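Local atomic coordinates of dTDP-4-dehydrorhamnose reductase (Bacillus anthracis, PDB entry 3SC6), a protein that catalyses the NADPH-dependent reduction of dTDP-4-dehydro-L-rhamnose to dTDP-L-rhamnose, the last step in making this activated sugar, and holds its cofactor on a Rossmann fold. Residues Ile9-Asn14 with Ile60-Ala65; Val90-Gln95 with Lys142-Lys147; Lys100-Ser105 with Lys147-Arg152. All coordinates share one frame; numbering follows the deposited sequence.

Interaction 1: residues Ile9-Asn14 with Ile60-Ala65; sequences IITGAN and IIHCAA. With NAP (NADP nicotinamide-adenine-dinucleotide phosphate), chain G.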
loop_
_atom_site.group_PDB
_atom_site.type_symbol
_atom_site.label_atom_id
_atom_site.label_comp_id
_atom_site.label_asym_id
_atom_site.label_seq_id
_atom_site.Cartn_x
_atom_site.Cartn_y
_atom_site.Cartn_z
ATOM N N ILE A 9 -10.056 13.508 4.188
ATOM C CA ILE A 9 -9.664 12.896 5.451
ATOM C C ILE A 9 -8.720 11.739 5.165
ATOM O O ILE A 9 -8.932 10.981 4.221
ATOM C CB ILE A 9 -10.868 12.366 6.259
ATOM C CG1 ILE A 9 -11.738 13.525 6.744
ATOM C CG2 ILE A 9 -10.398 11.595 7.481
ATOM C CD1 ILE A 9 -12.917 13.087 7.606
ATOM N N ILE A 10 -7.665 11.623 5.971
ATOM C CA ILE A 10 -6.682 10.553 5.819
ATOM C C ILE A 10 -6.604 9.743 7.110
ATOM O O ILE A 10 -6.241 10.271 8.156
ATOM C CB ILE A 10 -5.282 11.093 5.491
ATOM C CG1 ILE A 10 -5.314 11.906 4.197
ATOM C CG2 ILE A 10 -4.303 9.953 5.351
ATOM C CD1 ILE A 10 -3.967 12.465 3.793
ATOM N N THR A 11 -6.962 8.466 7.034
ATOM C CA THR A 11 -6.920 7.594 8.203
ATOM C C THR A 11 -5.555 6.899 8.249
ATOM O O THR A 11 -5.096 6.360 7.247
ATOM C CB THR A 11 -8.049 6.550 8.169
ATOM O OG1 THR A 11 -7.899 5.714 7.015
ATOM C CG2 THR A 11 -9.407 7.234 8.124
ATOM N N GLY A 12 -4.917 6.908 9.415
ATOM C CA GLY A 12 -3.597 6.290 9.577
ATOM C C GLY A 12 -2.539 7.225 9.001
ATOM O O GLY A 12 -1.649 6.798 8.264
ATOM N N ALA A 13 -2.647 8.505 9.359
ATOM C CA ALA A 13 -1.736 9.556 8.895
ATOM C C ALA A 13 -0.271 9.427 9.319
ATOM O O ALA A 13 0.598 10.002 8.669
ATOM C CB ALA A 13 -2.272 10.918 9.314
ATOM N N ASN A 14 0.010 8.705 10.403
ATOM C CA ASN A 14 1.400 8.544 10.859
ATOM C C ASN A 14 2.176 7.426 10.169
ATOM O O ASN A 14 3.394 7.326 10.332
ATOM C CB ASN A 14 1.470 8.361 12.378
ATOM C CG ASN A 14 0.981 9.578 13.133
ATOM O OD1 ASN A 14 0.562 10.568 12.532
ATOM N ND2 ASN A 14 1.041 9.517 14.459
ATOM N N ILE A 60 -12.043 10.552 1.087
ATOM C CA ILE A 60 -11.486 9.870 2.244
ATOM C C ILE A 60 -10.469 8.845 1.783
ATOM O O ILE A 60 -10.820 7.857 1.134
ATOM C CB ILE A 60 -12.537 9.151 3.103
ATOM C CG1 ILE A 60 -13.546 10.141 3.677
ATOM C CG2 ILE A 60 -11.857 8.426 4.253
ATOM C CD1 ILE A 60 -14.587 9.482 4.575
ATOM N N ILE A 61 -9.205 9.092 2.106
ATOM C CA ILE A 61 -8.138 8.186 1.735
ATOM C C ILE A 61 -7.882 7.331 2.962
ATOM O O ILE A 61 -7.266 7.769 3.929
ATOM C CB ILE A 61 -6.885 8.929 1.315
ATOM C CG1 ILE A 61 -7.221 9.895 0.175
ATOM C CG2 ILE A 61 -5.817 7.937 0.901
ATOM C CD1 ILE A 61 -6.052 10.714 -0.300
ATOM N N HIS A 62 -8.377 6.104 2.915
ATOM C CA HIS A 62 -8.233 5.178 4.014
ATOM C C HIS A 62 -6.905 4.424 3.980
ATOM O O HIS A 62 -6.742 3.465 3.221
ATOM C CB HIS A 62 -9.397 4.201 3.975
ATOM C CG HIS A 62 -9.446 3.276 5.142
ATOM N ND1 HIS A 62 -10.111 3.597 6.305
ATOM C CD2 HIS A 62 -8.938 2.036 5.327
ATOM C CE1 HIS A 62 -10.005 2.598 7.160
ATOM N NE2 HIS A 62 -9.299 1.637 6.591
ATOM N N CYS A 63 -5.962 4.858 4.813
ATOM C CA CYS A 63 -4.644 4.225 4.879
ATOM C C CYS A 63 -4.478 3.366 6.132
ATOM O O CYS A 63 -3.587 2.519 6.190
ATOM C CB CYS A 63 -3.546 5.286 4.836
ATOM S SG CYS A 63 -3.583 6.322 3.351
ATOM N N ALA A 64 -5.335 3.581 7.129
ATOM C CA ALA A 64 -5.274 2.821 8.378
ATOM C C ALA A 64 -5.321 1.315 8.117
ATOM O O ALA A 64 -6.103 0.845 7.287
ATOM C CB ALA A 64 -6.414 3.235 9.306
ATOM N N ALA A 65 -4.479 0.566 8.829
ATOM C CA ALA A 65 -4.427 -0.885 8.671
ATOM C C ALA A 65 -3.399 -1.551 9.588
ATOM O O ALA A 65 -2.488 -0.900 10.112
ATOM C CB ALA A 65 -4.125 -1.242 7.223
HETATM P PA NAP G . 1.748 1.440 8.141
HETATM O O1A NAP G . 1.622 0.315 9.138
HETATM O O2A NAP G . 2.898 2.415 8.267
HETATM O O5B NAP G . 0.379 2.287 8.126
HETATM C C5B NAP G . -0.794 1.844 8.802
HETATM C C4B NAP G . -1.163 2.868 9.870
HETATM O O4B NAP G . -2.464 2.571 10.402
HETATM C C3B NAP G . -0.179 2.860 11.038
HETATM O O3B NAP G . 0.390 4.154 11.258
HETATM C C2B NAP G . -1.009 2.447 12.231
HETATM O O2B NAP G . -0.603 3.111 13.427
HETATM C C1B NAP G . -2.422 2.828 11.805
HETATM N N9A NAP G . -3.463 2.132 12.610
HETATM C C8A NAP G . -3.356 0.955 13.256
HETATM N N7A NAP G . -4.522 0.702 13.891
HETATM C C5A NAP G . -5.352 1.733 13.647
HETATM C C6A NAP G . -6.740 2.061 14.048
HETATM N N6A NAP G . -7.450 1.217 14.835
HETATM N N1A NAP G . -7.279 3.219 13.601
HETATM C C2A NAP G . -6.566 4.051 12.817
HETATM N N3A NAP G . -5.300 3.771 12.445
HETATM C C4A NAP G . -4.679 2.631 12.844
HETATM O O3 NAP G . 1.758 0.807 6.655
HETATM P PN NAP G . 1.510 1.686 5.317
HETATM O O1N NAP G . 2.331 1.073 4.207
HETATM O O2N NAP G . 1.621 3.158 5.627
HETATM O O5D NAP G . -0.036 1.396 4.995
HETATM C C5D NAP G . -0.613 1.817 3.759
HETATM C C4D NAP G . -1.594 0.767 3.239
HETATM O O4D NAP G . -0.996 0.018 2.169
HETATM C C3D NAP G . -2.017 -0.237 4.307
HETATM O O3D NAP G . -3.443 -0.282 4.404
HETATM C C2D NAP G . -1.475 -1.572 3.843
HETATM O O2D NAP G . -2.412 -2.613 4.125
HETATM C C1D NAP G . -1.247 -1.383 2.347
HETATM N N1N NAP G . -0.133 -2.181 1.814
HETATM C C2N NAP G . 1.111 -2.010 2.294
HETATM C C3N NAP G . 2.178 -2.756 1.796
HETATM C C7N NAP G . 3.559 -2.542 2.357
HETATM O O7N NAP G . 3.704 -1.768 3.291
HETATM N N7N NAP G . 4.600 -3.188 1.834
HETATM C C4N NAP G . 1.941 -3.684 0.785
HETATM C C5N NAP G . 0.652 -3.839 0.303
HETATM C C6N NAP G . -0.375 -3.068 0.836
HETATM P P2B NAP G . 0.215 2.321 14.570
HETATM O O1X NAP G . 0.662 3.428 15.493
HETATM O O2X NAP G . -0.792 1.375 15.179
HETATM O O3X NAP G . 1.333 1.634 13.825
#
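T11 and H62 are neighbours on one face of the parallel Rossmann sheet, where strand 6-11 pairs with strand 59-62. Their side chains cross obliquely. T11 places OG1 between its backbone N and carbonyl carbon (chi1 62°), on the side of the second strand. There OG1 lies 3.1 Å from H62 ND1, oblique to the imidazole ring. Two amides just past the strand donate to OG1, both weakly. C63 N is 3.1 Å and A64 N 3.3 Å from T11 OG1, the latter with a nearly straight N-H...O angle (171°). C63 N also donates to T11 O at 3.0 Å, so both oxygens of T11 face the amides after the second strand. I9 and I60 lie on the same face as this pair, I9 CB meeting I60 CG1 at 4.3 Å. I10 and I61 point to the other face, where L21 of helix 16-24 touches both. I10 CG2 also packs on C63 SG at 4.2 Å. Backbone bonds from I61 N to I9 O and from T11 N to I61 O join the strands. G12 opens the glycine-rich dinucleotide-binding loop and has no side chain. Its CA comes within 4.0 Å of A64 CA. NADP crosses these strand ends. A64 CB touches the adenine at N3A, and A65 N donates to the adenosine ribose oxygen O4B at 3.2 Å (160°).

Interaction 2: residues Val90-Gln95 with Lys142-Lys147; sequences VAVASQ and KELHNK
Q95 and H145 form the polar part of this contact. H145 ND1 donates to Q95 OE1 at 2.9 Å, with an N-H...O angle of 163°. The oxygen lies in the plane of the imidazole, at its edge, and the nitrogen lies in the plane of the amide carbonyl. The two planes themselves are turned 72° apart. The Q95 chain leaves the helix with CG anti to the backbone N, and the bend at chi2 (63°) turns CD, and with it the amide, back toward H145. The other ring nitrogen, H145 NE2, is hydrogen-bonded to A99 O. Oxygen partners at both nitrogens would tend to stabilise a protonated ring. The N146 side chain crosses that of Q95 at about a right angle.

Contacts over the ring faces hold the imidazole from above and below. S94 CB makes a CH-pi contact, 4.0 Å from the centroid of the H145 ring. On the opposite face K147 N lies over the ring centre. H145 is the first residue to leave helix 129-144, which lies beside helix 76-97 on one side of the Rossmann sheet. The contact thus joins the C-terminal parts of two neighbouring helices. S94 and H145 both also rest on L101 of strand 100-106.

The apolar contacts centre on L144. Its side chain lies alongside that of V92, pointing the same way, with V92 CG2 and L144 CD1 4.1 Å apart. A91 CB meets L144 CB at 4.4 Å. Q95 CB packs against the backbone at L144 O, 3.7 Å away.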
loop_
_atom_site.group_PDB
_atom_site.type_symbol
_atom_site.label_atom_id
_atom_site.label_comp_id
_atom_site.label_asym_id
_atom_site.label_seq_id
_atom_site.Cartn_x
_atom_site.Cartn_y
_atom_site.Cartn_z
ATOM N N VAL A 90 -15.554 2.736 8.160
ATOM C CA VAL A 90 -15.205 3.897 7.340
ATOM C C VAL A 90 -16.089 3.924 6.099
ATOM O O VAL A 90 -16.366 4.989 5.551
ATOM C CB VAL A 90 -13.716 3.889 6.942
ATOM C CG1 VAL A 90 -13.400 5.026 5.978
ATOM C CG2 VAL A 90 -12.840 3.965 8.193
ATOM N N ALA A 91 -16.534 2.744 5.669
ATOM C CA ALA A 91 -17.398 2.628 4.500
ATOM C C ALA A 91 -18.756 3.232 4.834
ATOM O O ALA A 91 -19.273 4.072 4.093
ATOM C CB ALA A 91 -17.541 1.183 4.089
ATOM N N VAL A 92 -19.327 2.801 5.957
ATOM C CA VAL A 92 -20.624 3.300 6.410
ATOM C C VAL A 92 -20.616 4.830 6.477
ATOM O O VAL A 92 -21.463 5.488 5.876
ATOM C CB VAL A 92 -20.991 2.730 7.803
ATOM C CG1 VAL A 92 -22.259 3.370 8.330
ATOM C CG2 VAL A 92 -21.126 1.213 7.744
ATOM N N ALA A 93 -19.645 5.386 7.197
ATOM C CA ALA A 93 -19.521 6.837 7.345
ATOM C C ALA A 93 -19.388 7.530 5.987
ATOM O O ALA A 93 -20.016 8.561 5.745
ATOM C CB ALA A 93 -18.336 7.176 8.228
ATOM N N SER A 94 -18.562 6.967 5.110
ATOM C CA SER A 94 -18.359 7.537 3.784
ATOM C C SER A 94 -19.698 7.648 3.064
ATOM O O SER A 94 -19.959 8.636 2.372
ATOM C CB SER A 94 -17.411 6.665 2.964
ATOM O OG SER A 94 -16.148 6.540 3.595
ATOM N N GLN A 95 -20.542 6.631 3.241
ATOM C CA GLN A 95 -21.860 6.602 2.614
ATOM C C GLN A 95 -22.773 7.718 3.155
ATOM O O GLN A 95 -23.364 8.458 2.371
ATOM C CB GLN A 95 -22.517 5.230 2.808
ATOM C CG GLN A 95 -23.899 5.075 2.160
ATOM C CD GLN A 95 -23.884 5.214 0.634
ATOM O OE1 GLN A 95 -22.815 5.262 0.024
ATOM N NE2 GLN A 95 -25.064 5.271 0.016
ATOM N N LYS A 142 -17.256 -2.498 -1.123
ATOM C CA LYS A 142 -18.113 -2.643 -2.302
ATOM C C LYS A 142 -19.560 -2.872 -1.902
ATOM O O LYS A 142 -20.483 -2.429 -2.584
ATOM C CB LYS A 142 -17.705 -3.839 -3.165
ATOM C CG LYS A 142 -16.352 -3.801 -3.852
ATOM C CD LYS A 142 -16.206 -5.115 -4.643
ATOM C CE LYS A 142 -14.947 -5.211 -5.482
ATOM N NZ LYS A 142 -14.901 -4.186 -6.568
ATOM N N GLU A 143 -19.748 -3.580 -0.796
ATOM C CA GLU A 143 -21.081 -3.899 -0.288
ATOM C C GLU A 143 -21.828 -2.752 0.405
ATOM O O GLU A 143 -23.048 -2.694 0.331
ATOM C CB GLU A 143 -20.971 -5.095 0.674
ATOM C CG GLU A 143 -20.486 -6.394 0.014
ATOM C CD GLU A 143 -20.222 -7.523 1.014
ATOM O OE1 GLU A 143 -20.139 -7.245 2.230
ATOM O OE2 GLU A 143 -20.045 -8.687 0.580
ATOM N N LEU A 144 -21.118 -1.823 1.042
ATOM C CA LEU A 144 -21.794 -0.723 1.744
ATOM C C LEU A 144 -21.554 0.701 1.217
ATOM O O LEU A 144 -22.010 1.668 1.828
ATOM C CB LEU A 144 -21.416 -0.787 3.227
ATOM C CG LEU A 144 -21.740 -2.117 3.928
ATOM C CD1 LEU A 144 -21.247 -2.106 5.360
ATOM C CD2 LEU A 144 -23.219 -2.428 3.880
ATOM N N HIS A 145 -20.864 0.842 0.093
ATOM C CA HIS A 145 -20.603 2.174 -0.453
ATOM C C HIS A 145 -20.536 2.075 -1.979
ATOM O O HIS A 145 -20.205 1.022 -2.514
ATOM C CB HIS A 145 -19.332 2.742 0.190
ATOM C CG HIS A 145 -19.015 4.147 -0.213
ATOM N ND1 HIS A 145 -19.980 5.128 -0.294
ATOM C CD2 HIS A 145 -17.835 4.761 -0.455
ATOM C CE1 HIS A 145 -19.415 6.271 -0.635
ATOM N NE2 HIS A 145 -18.113 6.077 -0.732
ATOM N N ASN A 146 -20.865 3.155 -2.680
ATOM C CA ASN A 146 -20.853 3.134 -4.146
ATOM C C ASN A 146 -20.021 4.210 -4.859
ATOM O O ASN A 146 -20.239 4.502 -6.038
ATOM C CB ASN A 146 -22.297 3.131 -4.663
ATOM C CG ASN A 146 -23.094 4.332 -4.189
ATOM O OD1 ASN A 146 -22.583 5.195 -3.469
ATOM N ND2 ASN A 146 -24.361 4.389 -4.591
ATOM N N LYS A 147 -19.075 4.789 -4.136
ATOM C CA LYS A 147 -18.184 5.815 -4.671
ATOM C C LYS A 147 -16.849 5.486 -4.046
ATOM O O LYS A 147 -16.469 6.079 -3.038
ATOM C CB LYS A 147 -18.615 7.220 -4.262
ATOM C CG LYS A 147 -19.985 7.656 -4.742
ATOM C CD LYS A 147 -20.276 9.071 -4.247
ATOM C CE LYS A 147 -21.636 9.570 -4.697
ATOM N NZ LYS A 147 -21.897 10.962 -4.216
#

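Interaction 3: residues Lys100-Ser105 with Lys147-Arg152; sequences KLVYIS and KYFIVR. With NAP (NADP nicotinamide-adenine-dinucleotide phosphate), chain G.
I104 turns CD1 back toward the neighbouring strand (chi2 -60°), where it meets V151 CB at 3.9 Å. S105 holds OG anti to its backbone N (chi1 -178°), which sets it beside R152 CG. S105 CB packs on R152 CG at 3.6 Å. These pairs belong to strands 100-106 and 148-157, parallel neighbours in the Rossmann sheet. The short segments run 21° apart. Five backbone hydrogen bonds join them, from L101 N to K147 O at one end to S105 N to V151 O at the other. On one face I104 and V151 lie side by side, pointing the same way. V102 continues this layer: V102 CG1 touches V151 CG2 at 4.2 Å, and V102 CG2 lies 3.9 Å from F149 CD2, oblique to the ring. K100 CB comes to the edge of the same ring at F149 CE2. Helix 191-202 covers this face. L101, Y103, I150 and R152 point to the other face, under helices 76-97 and 129-144. There I150 CG2 meets the edge of the Y103 ring, 4.3 Å from CD2. E138 of helix 129-144 links the two strands: its OE2 is hydrogen-bonded to S105 OG and its OE1 forms a salt bridge with R152 NH2. I104 and S105 line the NADP pocket. I104 CG2 lies by O4D of the nicotinamide ribose, and the backbone S105 O is 3.4 Å from nicotinamide C6N.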
loop_
_atom_site.group_PDB
_atom_site.type_symbol
_atom_site.label_atom_id
_atom_site.label_comp_id
_atom_site.label_asym_id
_atom_site.label_seq_id
_atom_site.Cartn_x
_atom_site.Cartn_y
_atom_site.Cartn_z
ATOM N N LYS A 100 -16.052 10.171 -1.617
ATOM C CA LYS A 100 -15.410 9.179 -2.464
ATOM C C LYS A 100 -14.446 8.493 -1.515
ATOM O O LYS A 100 -13.732 9.167 -0.775
ATOM C CB LYS A 100 -14.656 9.824 -3.625
ATOM C CG LYS A 100 -15.534 10.635 -4.563
ATOM C CD LYS A 100 -14.725 11.245 -5.702
ATOM C CE LYS A 100 -15.616 12.025 -6.649
ATOM N NZ LYS A 100 -14.843 12.620 -7.769
ATOM N N LEU A 101 -14.427 7.164 -1.524
ATOM C CA LEU A 101 -13.543 6.406 -0.634
ATOM C C LEU A 101 -12.398 5.684 -1.342
ATOM O O LEU A 101 -12.614 4.935 -2.295
ATOM C CB LEU A 101 -14.373 5.380 0.149
ATOM C CG LEU A 101 -13.629 4.470 1.125
ATOM C CD1 LEU A 101 -12.857 5.294 2.142
ATOM C CD2 LEU A 101 -14.609 3.518 1.816
ATOM N N VAL A 102 -11.175 5.913 -0.872
ATOM C CA VAL A 102 -10.006 5.266 -1.456
ATOM C C VAL A 102 -9.525 4.243 -0.446
ATOM O O VAL A 102 -9.061 4.603 0.634
ATOM C CB VAL A 102 -8.875 6.253 -1.786
ATOM C CG1 VAL A 102 -7.680 5.507 -2.325
ATOM C CG2 VAL A 102 -9.347 7.279 -2.784
ATOM N N TYR A 103 -9.667 2.965 -0.790
ATOM C CA TYR A 103 -9.250 1.888 0.085
ATOM C C TYR A 103 -7.985 1.242 -0.461
ATOM O O TYR A 103 -8.008 0.603 -1.515
ATOM C CB TYR A 103 -10.363 0.852 0.242
ATOM C CG TYR A 103 -9.985 -0.296 1.142
ATOM C CD1 TYR A 103 -10.125 -0.198 2.523
ATOM C CD2 TYR A 103 -9.505 -1.486 0.618
ATOM C CE1 TYR A 103 -9.776 -1.244 3.357
ATOM C CE2 TYR A 103 -9.163 -2.544 1.445
ATOM C CZ TYR A 103 -9.301 -2.414 2.813
ATOM O OH TYR A 103 -8.965 -3.462 3.635
ATOM N N ILE A 104 -6.883 1.421 0.266
ATOM C CA ILE A 104 -5.596 0.870 -0.131
ATOM C C ILE A 104 -5.548 -0.599 0.243
ATOM O O ILE A 104 -5.750 -0.956 1.402
ATOM C CB ILE A 104 -4.432 1.614 0.538
ATOM C CG1 ILE A 104 -4.475 3.103 0.183
ATOM C CG2 ILE A 104 -3.108 1.027 0.095
ATOM C CD1 ILE A 104 -4.364 3.387 -1.305
ATOM N N SER A 105 -5.290 -1.447 -0.746
ATOM C CA SER A 105 -5.225 -2.881 -0.520
ATOM C C SER A 105 -3.867 -3.453 -0.919
ATOM O O SER A 105 -2.951 -2.709 -1.276
ATOM C CB SER A 105 -6.363 -3.591 -1.248
ATOM O OG SER A 105 -6.331 -4.985 -0.996
ATOM N N LYS A 147 -19.075 4.789 -4.136
ATOM C CA LYS A 147 -18.184 5.815 -4.671
ATOM C C LYS A 147 -16.849 5.486 -4.046
ATOM O O LYS A 147 -16.469 6.079 -3.038
ATOM C CB LYS A 147 -18.615 7.220 -4.262
ATOM C CG LYS A 147 -19.985 7.656 -4.742
ATOM C CD LYS A 147 -20.276 9.071 -4.247
ATOM C CE LYS A 147 -21.636 9.570 -4.697
ATOM N NZ LYS A 147 -21.897 10.962 -4.216
ATOM N N TYR A 148 -16.136 4.536 -4.642
ATOM C CA TYR A 148 -14.848 4.119 -4.109
ATOM C C TYR A 148 -13.808 3.733 -5.146
ATOM O O TYR A 148 -14.110 3.506 -6.315
ATOM C CB TYR A 148 -15.059 2.894 -3.204
ATOM C CG TYR A 148 -15.702 1.743 -3.944
ATOM C CD1 TYR A 148 -14.941 0.892 -4.734
ATOM C CD2 TYR A 148 -17.067 1.503 -3.855
ATOM C CE1 TYR A 148 -15.520 -0.153 -5.426
ATOM C CE2 TYR A 148 -17.656 0.450 -4.545
ATOM C CZ TYR A 148 -16.871 -0.374 -5.325
ATOM O OH TYR A 148 -17.427 -1.423 -6.018
ATOM N N PHE A 149 -12.575 3.640 -4.669
ATOM C CA PHE A 149 -11.438 3.265 -5.473
ATOM C C PHE A 149 -10.633 2.278 -4.648
ATOM O O PHE A 149 -9.999 2.668 -3.667
ATOM C CB PHE A 149 -10.522 4.456 -5.766
ATOM C CG PHE A 149 -11.178 5.577 -6.499
ATOM C CD1 PHE A 149 -11.188 5.605 -7.873
ATOM C CD2 PHE A 149 -11.742 6.633 -5.811
ATOM C CE1 PHE A 149 -11.776 6.653 -8.549
ATOM C CE2 PHE A 149 -12.326 7.682 -6.485
ATOM C CZ PHE A 149 -12.345 7.690 -7.852
ATOM N N ILE A 150 -10.682 1.001 -5.001
ATOM C CA ILE A 150 -9.912 0.006 -4.267
ATOM C C ILE A 150 -8.564 0.005 -4.965
ATOM O O ILE A 150 -8.463 -0.411 -6.116
ATOM C CB ILE A 150 -10.558 -1.388 -4.284
ATOM C CG1 ILE A 150 -11.924 -1.338 -3.601
ATOM C CG2 ILE A 150 -9.688 -2.376 -3.551
ATOM C CD1 ILE A 150 -12.628 -2.671 -3.538
ATOM N N VAL A 151 -7.540 0.509 -4.283
ATOM C CA VAL A 151 -6.203 0.573 -4.857
ATOM C C VAL A 151 -5.224 -0.427 -4.233
ATOM O O VAL A 151 -4.708 -0.214 -3.138
ATOM C CB VAL A 151 -5.615 2.005 -4.739
ATOM C CG1 VAL A 151 -4.203 2.050 -5.295
ATOM C CG2 VAL A 151 -6.507 3.012 -5.465
ATOM N N ARG A 152 -4.973 -1.518 -4.947
ATOM C CA ARG A 152 -4.055 -2.550 -4.491
ATOM C C ARG A 152 -2.646 -2.171 -4.908
ATOM O O ARG A 152 -2.415 -1.810 -6.064
ATOM C CB ARG A 152 -4.429 -3.882 -5.123
ATOM C CG ARG A 152 -5.777 -4.390 -4.704
ATOM C CD ARG A 152 -6.204 -5.565 -5.532
ATOM N NE ARG A 152 -7.510 -6.057 -5.121
ATOM C CZ ARG A 152 -8.208 -6.967 -5.787
ATOM N NH1 ARG A 152 -7.760 -7.434 -6.946
ATOM N NH2 ARG A 152 -9.388 -7.362 -5.332
HETATM P PA NAP G . 1.748 1.440 8.141
HETATM O O1A NAP G . 1.622 0.315 9.138
HETATM O O2A NAP G . 2.898 2.415 8.267
HETATM O O5B NAP G . 0.379 2.287 8.126
HETATM C C5B NAP G . -0.794 1.844 8.802
HETATM C C4B NAP G . -1.163 2.868 9.870
HETATM O O4B NAP G . -2.464 2.571 10.402
HETATM C C3B NAP G . -0.179 2.860 11.038
HETATM O O3B NAP G . 0.390 4.154 11.258
HETATM C C2B NAP G . -1.009 2.447 12.231
HETATM O O2B NAP G . -0.603 3.111 13.427
HETATM C C1B NAP G . -2.422 2.828 11.805
HETATM N N9A NAP G . -3.463 2.132 12.610
HETATM C C8A NAP G . -3.356 0.955 13.256
HETATM N N7A NAP G . -4.522 0.702 13.891
HETATM C C5A NAP G . -5.352 1.733 13.647
HETATM C C6A NAP G . -6.740 2.061 14.048
HETATM N N6A NAP G . -7.450 1.217 14.835
HETATM N N1A NAP G . -7.279 3.219 13.601
HETATM C C2A NAP G . -6.566 4.051 12.817
HETATM N N3A NAP G . -5.300 3.771 12.445
HETATM C C4A NAP G . -4.679 2.631 12.844
HETATM O O3 NAP G . 1.758 0.807 6.655
HETATM P PN NAP G . 1.510 1.686 5.317
HETATM O O1N NAP G . 2.331 1.073 4.207
HETATM O O2N NAP G . 1.621 3.158 5.627
HETATM O O5D NAP G . -0.036 1.396 4.995
HETATM C C5D NAP G . -0.613 1.817 3.759
HETATM C C4D NAP G . -1.594 0.767 3.239
HETATM O O4D NAP G . -0.996 0.018 2.169
HETATM C C3D NAP G . -2.017 -0.237 4.307
HETATM O O3D NAP G . -3.443 -0.282 4.404
HETATM C C2D NAP G . -1.475 -1.572 3.843
HETATM O O2D NAP G . -2.412 -2.613 4.125
HETATM C C1D NAP G . -1.247 -1.383 2.347
HETATM N N1N NAP G . -0.133 -2.181 1.814
HETATM C C2N NAP G . 1.111 -2.010 2.294
HETATM C C3N NAP G . 2.178 -2.756 1.796
HETATM C C7N NAP G . 3.559 -2.542 2.357
HETATM O O7N NAP G . 3.704 -1.768 3.291
HETATM N N7N NAP G . 4.600 -3.188 1.834
HETATM C C4N NAP G . 1.941 -3.684 0.785
HETATM C C5N NAP G . 0.652 -3.839 0.303
HETATM C C6N NAP G . -0.375 -3.068 0.836
HETATM P P2B NAP G . 0.215 2.321 14.570
HETATM O O1X NAP G . 0.662 3.428 15.493
HETATM O O2X NAP G . -0.792 1.375 15.179
HETATM O O3X NAP G . 1.333 1.634 13.825
#

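How the interactions relate
From the N terminus, after strand 6-11 the chain passes through a helix, strand 30-35 and a second helix before interaction 1 closes the loop at 60-65. Interactions 2 and 3 open later, so interaction 1 stands in series with both. Helix 76-97 then opens interaction 2, and strand 100-106 opens interaction 3. The end of helix 129-144 closes interaction 2, and strand 148-157 closes interaction 3. Their segments alternate, so the two cross, and they share K147. The sheet links interactions 1 and 3, since strands 59-62 and 100-106 are neighbours. V90 and S94 of interaction 2 rest on both these strands. NADP touches interactions 1 and 3.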